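Local coordinates for N-acetyltransferase domain-containing protein (Deinococcus radiodurans, PDB 3S6F) that binds coenzyme A and calcium in a GNAT-type fold and probably acts as an N-acetyltransferase, as relatives do, at residues A53-N65 and I76-L90. Numbering follows the deposited sequence.
Sequences ARTPDGQVIGFVN and IPLLEVQAGWRSLGL. With CA (calcium ion), chain D; COA (coenzyme A), chain B.
Phe63 and Glu80 pair antiparallel through both backbone N-H groups, Phe63 N giving to Glu80 O at 2.9 Å and Glu80 N to Phe63 O. Gln82 N to Ile61 O, nearly straight at 175°, and Asn65 N to Leu78 O extend the pairing either way. At the Leu78 end, Asn65 OD1 takes a weak bond from Leu78 N, as an amide oxygen can; Asn65 O, buried against Ile76 CG2, has no hydrogen-bond partner. Glu80 CB approaches the Phe63 ring obliquely, its carboxylate held by the backbone N-H groups of Phe28 and Glu29, while the amide of Gln82 gives to Gly25 O. Past the end of strand 79-81, Trp85 of the 3-10 turn meets Ile61, whose CG1, in the conformer given, lies over its five-membered ring. The other edge of 79-81 serves coenzyme A: Leu79 O accepts from N4P, and Val81 N gives to O9P at 2.9 Å. Arg86 NE donates to Val81 O, and its NH2 forms a salt bridge with Glu29. Beyond it, Ser87 N and Gly89 N, in the GNAT pyrophosphate loop, hold phosphate oxygens O4A and O2A, and Ser87 also binds calcium. One strand thus spends its backbone N-H and C=O groups on sheet and cofactor alike, tying the pantetheine arm directly to the core.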
# COMPACT_ATOMS: atom_id res chain seq x y z
N ALA A 53 12.70 -10.47 12.51
CA ALA A 53 13.04 -10.93 13.85
C ALA A 53 13.67 -12.31 13.70
O ALA A 53 13.08 -13.17 13.07
CB ALA A 53 11.79 -11.02 14.72
N ARG A 54 14.89 -12.46 14.23
CA ARG A 54 15.70 -13.67 14.02
C ARG A 54 16.15 -14.25 15.35
O ARG A 54 16.53 -13.52 16.26
CB ARG A 54 16.94 -13.34 13.18
CG ARG A 54 16.59 -12.72 11.83
CD ARG A 54 17.82 -12.42 10.99
NE ARG A 54 18.42 -13.62 10.45
CZ ARG A 54 19.56 -13.65 9.79
NH1 ARG A 54 20.32 -12.59 9.69
NH2 ARG A 54 19.96 -14.79 9.27
N THR A 55 16.18 -15.57 15.42
CA THR A 55 16.84 -16.27 16.51
C THR A 55 18.36 -16.29 16.24
O THR A 55 18.82 -15.97 15.16
CB THR A 55 16.26 -17.69 16.67
OG1 THR A 55 16.19 -18.32 15.39
CG2 THR A 55 14.90 -17.66 17.29
N PRO A 56 19.16 -16.70 17.26
CA PRO A 56 20.60 -16.65 17.12
C PRO A 56 21.16 -17.48 15.97
O PRO A 56 22.19 -17.10 15.39
CB PRO A 56 21.12 -17.11 18.49
CG PRO A 56 20.04 -16.76 19.44
CD PRO A 56 18.75 -16.90 18.66
N ASP A 57 20.49 -18.57 15.61
CA ASP A 57 20.90 -19.39 14.49
C ASP A 57 20.60 -18.78 13.12
O ASP A 57 20.97 -19.36 12.10
CB ASP A 57 20.32 -20.81 14.56
CG ASP A 57 18.79 -20.87 14.43
OD1 ASP A 57 18.14 -19.79 14.25
OD2 ASP A 57 18.24 -22.00 14.45
N GLY A 58 19.93 -17.62 13.08
CA GLY A 58 19.64 -16.93 11.86
C GLY A 58 18.27 -17.20 11.28
O GLY A 58 17.89 -16.51 10.33
N GLN A 59 17.51 -18.16 11.83
CA GLN A 59 16.15 -18.35 11.36
C GLN A 59 15.34 -17.09 11.58
O GLN A 59 15.38 -16.50 12.66
CB GLN A 59 15.47 -19.48 12.12
CG GLN A 59 13.96 -19.72 11.84
CD GLN A 59 13.63 -20.19 10.44
OE1 GLN A 59 14.31 -21.11 9.92
NE2 GLN A 59 12.55 -19.61 9.81
N VAL A 60 14.56 -16.71 10.58
CA VAL A 60 13.61 -15.62 10.70
C VAL A 60 12.32 -16.17 11.32
O VAL A 60 11.70 -17.07 10.75
CB VAL A 60 13.33 -14.94 9.35
CG1 VAL A 60 12.29 -13.81 9.51
CG2 VAL A 60 14.66 -14.38 8.75
N ILE A 61 11.89 -15.67 12.46
CA ILE A 61 10.68 -16.17 13.07
C ILE A 61 9.54 -15.15 13.08
O ILE A 61 8.42 -15.49 13.44
CB ILE A 61 10.90 -16.84 14.46
CG1 ILE A 61 11.52 -15.86 15.45
CG2 ILE A 61 11.77 -18.11 14.34
CD1 ILE A 61 10.61 -14.71 15.93
N GLY A 62 9.81 -13.93 12.60
CA GLY A 62 8.73 -12.95 12.39
C GLY A 62 9.18 -11.97 11.37
O GLY A 62 10.38 -11.68 11.27
N PHE A 63 8.23 -11.40 10.62
CA PHE A 63 8.57 -10.35 9.66
C PHE A 63 7.38 -9.47 9.45
O PHE A 63 6.23 -9.83 9.70
CB PHE A 63 9.08 -10.90 8.31
CG PHE A 63 7.99 -11.42 7.40
CD1 PHE A 63 7.46 -12.67 7.54
CD2 PHE A 63 7.48 -10.58 6.43
CE1 PHE A 63 6.44 -13.10 6.73
CE2 PHE A 63 6.48 -11.03 5.59
CZ PHE A 63 5.94 -12.26 5.76
N VAL A 64 7.66 -8.29 8.91
CA VAL A 64 6.65 -7.34 8.42
C VAL A 64 7.27 -6.62 7.23
O VAL A 64 8.47 -6.30 7.24
CB VAL A 64 6.23 -6.36 9.53
CG1 VAL A 64 7.41 -5.54 10.07
CG2 VAL A 64 5.09 -5.47 9.10
N ASN A 65 6.47 -6.33 6.21
CA ASN A 65 6.94 -5.54 5.09
C ASN A 65 6.05 -4.33 4.88
O ASN A 65 4.95 -4.23 5.41
CB ASN A 65 7.06 -6.36 3.79
CG ASN A 65 5.71 -6.80 3.21
OD1 ASN A 65 4.76 -7.02 3.94
ND2 ASN A 65 5.69 -6.99 1.88
N ILE A 76 1.01 -1.76 4.59
CA ILE A 76 1.67 -2.91 5.23
C ILE A 76 1.00 -4.20 4.75
O ILE A 76 -0.05 -4.56 5.27
CB ILE A 76 1.65 -2.79 6.75
CG1 ILE A 76 2.44 -1.47 7.15
CG2 ILE A 76 2.27 -4.04 7.41
CD1 ILE A 76 2.37 -1.05 8.60
N PRO A 77 1.55 -4.86 3.72
CA PRO A 77 0.86 -6.04 3.20
C PRO A 77 0.83 -7.25 4.11
O PRO A 77 -0.17 -7.97 4.15
CB PRO A 77 1.63 -6.34 1.89
CG PRO A 77 2.24 -5.03 1.50
CD PRO A 77 2.63 -4.41 2.82
N LEU A 78 1.96 -7.53 4.76
CA LEU A 78 2.19 -8.78 5.49
C LEU A 78 2.79 -8.52 6.85
O LEU A 78 3.75 -7.76 6.97
CB LEU A 78 3.12 -9.71 4.71
CG LEU A 78 2.72 -10.12 3.29
CD1 LEU A 78 3.91 -10.80 2.60
CD2 LEU A 78 1.46 -11.00 3.28
N LEU A 79 2.27 -9.22 7.85
CA LEU A 79 2.82 -9.28 9.20
C LEU A 79 2.62 -10.71 9.68
O LEU A 79 1.48 -11.18 9.70
CB LEU A 79 2.10 -8.30 10.13
CG LEU A 79 2.41 -8.42 11.63
CD1 LEU A 79 3.84 -7.97 11.93
CD2 LEU A 79 1.38 -7.65 12.45
N GLU A 80 3.68 -11.37 10.13
CA GLU A 80 3.50 -12.71 10.64
C GLU A 80 4.61 -13.06 11.60
O GLU A 80 5.78 -12.77 11.40
CB GLU A 80 3.48 -13.76 9.51
CG GLU A 80 3.05 -15.14 9.97
CD GLU A 80 2.86 -16.12 8.82
OE1 GLU A 80 3.20 -15.77 7.66
OE2 GLU A 80 2.38 -17.26 9.08
N VAL A 81 4.19 -13.70 12.69
CA VAL A 81 5.07 -14.30 13.69
C VAL A 81 4.76 -15.78 13.70
O VAL A 81 3.60 -16.18 13.72
CB VAL A 81 4.88 -13.67 15.09
CG1 VAL A 81 5.62 -14.42 16.17
CG2 VAL A 81 5.27 -12.18 15.06
N GLN A 82 5.79 -16.61 13.66
CA GLN A 82 5.58 -18.06 13.65
C GLN A 82 4.89 -18.48 14.94
O GLN A 82 5.15 -17.93 16.01
CB GLN A 82 6.89 -18.80 13.44
CG GLN A 82 7.41 -18.48 12.04
CD GLN A 82 8.53 -19.33 11.55
OE1 GLN A 82 8.95 -20.23 12.25
NE2 GLN A 82 9.02 -19.06 10.33
N ALA A 83 3.98 -19.47 14.91
CA ALA A 83 3.05 -19.69 16.04
C ALA A 83 3.70 -19.88 17.43
O ALA A 83 3.17 -19.39 18.40
CB ALA A 83 2.06 -20.88 15.73
N GLY A 84 4.85 -20.57 17.51
CA GLY A 84 5.52 -20.84 18.79
C GLY A 84 6.10 -19.62 19.46
O GLY A 84 6.55 -19.69 20.59
N TRP A 85 6.09 -18.51 18.73
CA TRP A 85 6.71 -17.25 19.13
C TRP A 85 5.69 -16.15 19.35
O TRP A 85 6.09 -15.03 19.69
CB TRP A 85 7.73 -16.79 18.07
CG TRP A 85 9.01 -17.55 18.17
CD1 TRP A 85 9.42 -18.58 17.40
CD2 TRP A 85 10.04 -17.32 19.13
NE1 TRP A 85 10.67 -19.00 17.80
CE2 TRP A 85 11.06 -18.26 18.88
CE3 TRP A 85 10.19 -16.44 20.20
CZ2 TRP A 85 12.23 -18.31 19.65
CZ3 TRP A 85 11.35 -16.49 20.95
CH2 TRP A 85 12.33 -17.42 20.67
N ARG A 86 4.41 -16.43 19.12
CA ARG A 86 3.33 -15.48 19.35
C ARG A 86 3.09 -15.26 20.84
O ARG A 86 3.50 -16.07 21.68
CB ARG A 86 2.05 -15.97 18.67
CG ARG A 86 2.19 -15.99 17.17
CD ARG A 86 0.95 -16.55 16.48
NE ARG A 86 1.21 -16.68 15.05
CZ ARG A 86 0.69 -17.57 14.26
NH1 ARG A 86 -0.31 -18.35 14.64
NH2 ARG A 86 1.07 -17.64 13.02
N SER A 87 2.37 -14.19 21.16
CA SER A 87 1.93 -13.92 22.53
C SER A 87 3.06 -13.48 23.45
O SER A 87 2.95 -13.58 24.69
CB SER A 87 1.17 -15.10 23.14
OG SER A 87 0.36 -14.69 24.24
N LEU A 88 4.14 -12.98 22.87
CA LEU A 88 5.27 -12.42 23.60
C LEU A 88 5.48 -10.94 23.32
O LEU A 88 6.40 -10.33 23.84
CB LEU A 88 6.56 -13.17 23.26
CG LEU A 88 6.65 -14.61 23.63
CD1 LEU A 88 7.87 -15.28 23.03
CD2 LEU A 88 6.59 -14.77 25.18
N GLY A 89 4.63 -10.35 22.47
CA GLY A 89 4.78 -8.97 22.06
C GLY A 89 5.56 -8.73 20.79
O GLY A 89 5.76 -7.59 20.37
N LEU A 90 5.97 -9.81 20.11
CA LEU A 90 6.81 -9.66 18.92
C LEU A 90 6.07 -9.00 17.75
O LEU A 90 6.66 -8.18 17.02
CB LEU A 90 7.45 -10.98 18.56
CG LEU A 90 8.45 -10.95 17.41
CD1 LEU A 90 9.58 -9.99 17.69
CD2 LEU A 90 8.93 -12.34 17.11
CA CA D . 1.32 -14.01 26.37
N1A COA B . -7.73 -13.49 17.03
C2A COA B . -7.87 -12.81 18.21
N3A COA B . -6.84 -12.09 18.77
C4A COA B . -5.64 -12.09 18.13
C5A COA B . -5.47 -12.80 16.94
C6A COA B . -6.53 -13.49 16.37
N6A COA B . -6.42 -14.15 15.21
N7A COA B . -4.18 -12.62 16.55
C8A COA B . -3.57 -11.83 17.46
N9A COA B . -4.46 -11.50 18.45
C1B COA B . -4.22 -10.63 19.60
C2B COA B . -4.39 -11.36 20.92
O2B COA B . -4.89 -10.41 21.81
C3B COA B . -2.98 -11.74 21.36
O3B COA B . -2.84 -11.92 22.75
P3B COA B . -2.88 -13.41 23.40
O7A COA B . -4.23 -13.98 23.04
O8A COA B . -1.76 -14.22 22.79
O9A COA B . -2.70 -13.19 24.88
C4B COA B . -2.23 -10.54 20.82
O4B COA B . -2.89 -10.18 19.61
C5B COA B . -0.76 -10.82 20.55
O5B COA B . -0.08 -9.59 20.40
P1A COA B . 1.53 -9.64 20.25
O1A COA B . 1.96 -8.22 20.22
O2A COA B . 2.17 -10.56 21.25
O3A COA B . 1.66 -10.20 18.76
P2A COA B . 2.08 -11.67 18.27
O4A COA B . 1.27 -12.69 18.97
O5A COA B . 3.56 -11.76 18.34
O6A COA B . 1.67 -11.53 16.74
CBP COA B . 0.07 -11.61 14.96
CCP COA B . 0.36 -11.11 16.37
CDP COA B . 1.14 -11.06 14.00
CEP COA B . -1.32 -11.10 14.52
CAP COA B . 0.11 -13.15 15.04
OAP COA B . -1.03 -13.65 15.73
C9P COA B . 0.13 -13.76 13.66
O9P COA B . 1.28 -13.93 13.02
N8P COA B . -0.99 -14.18 13.10
C7P COA B . -1.02 -14.78 11.77
C6P COA B . -0.87 -13.76 10.62
C5P COA B . -1.77 -12.58 10.85
O5P COA B . -2.96 -12.77 11.15
N4P COA B . -1.21 -11.38 10.68
C3P COA B . -1.97 -10.15 10.61
C2P COA B . -2.01 -9.70 9.15
S1P COA B . -3.03 -10.77 8.09
O HOH W 1 -1.05 -14.52 26.68
O HOH W 2 3.21 -13.38 27.53
O HOH W 3 1.01 -14.36 28.75
O HOH W 4 0.31 -11.94 25.73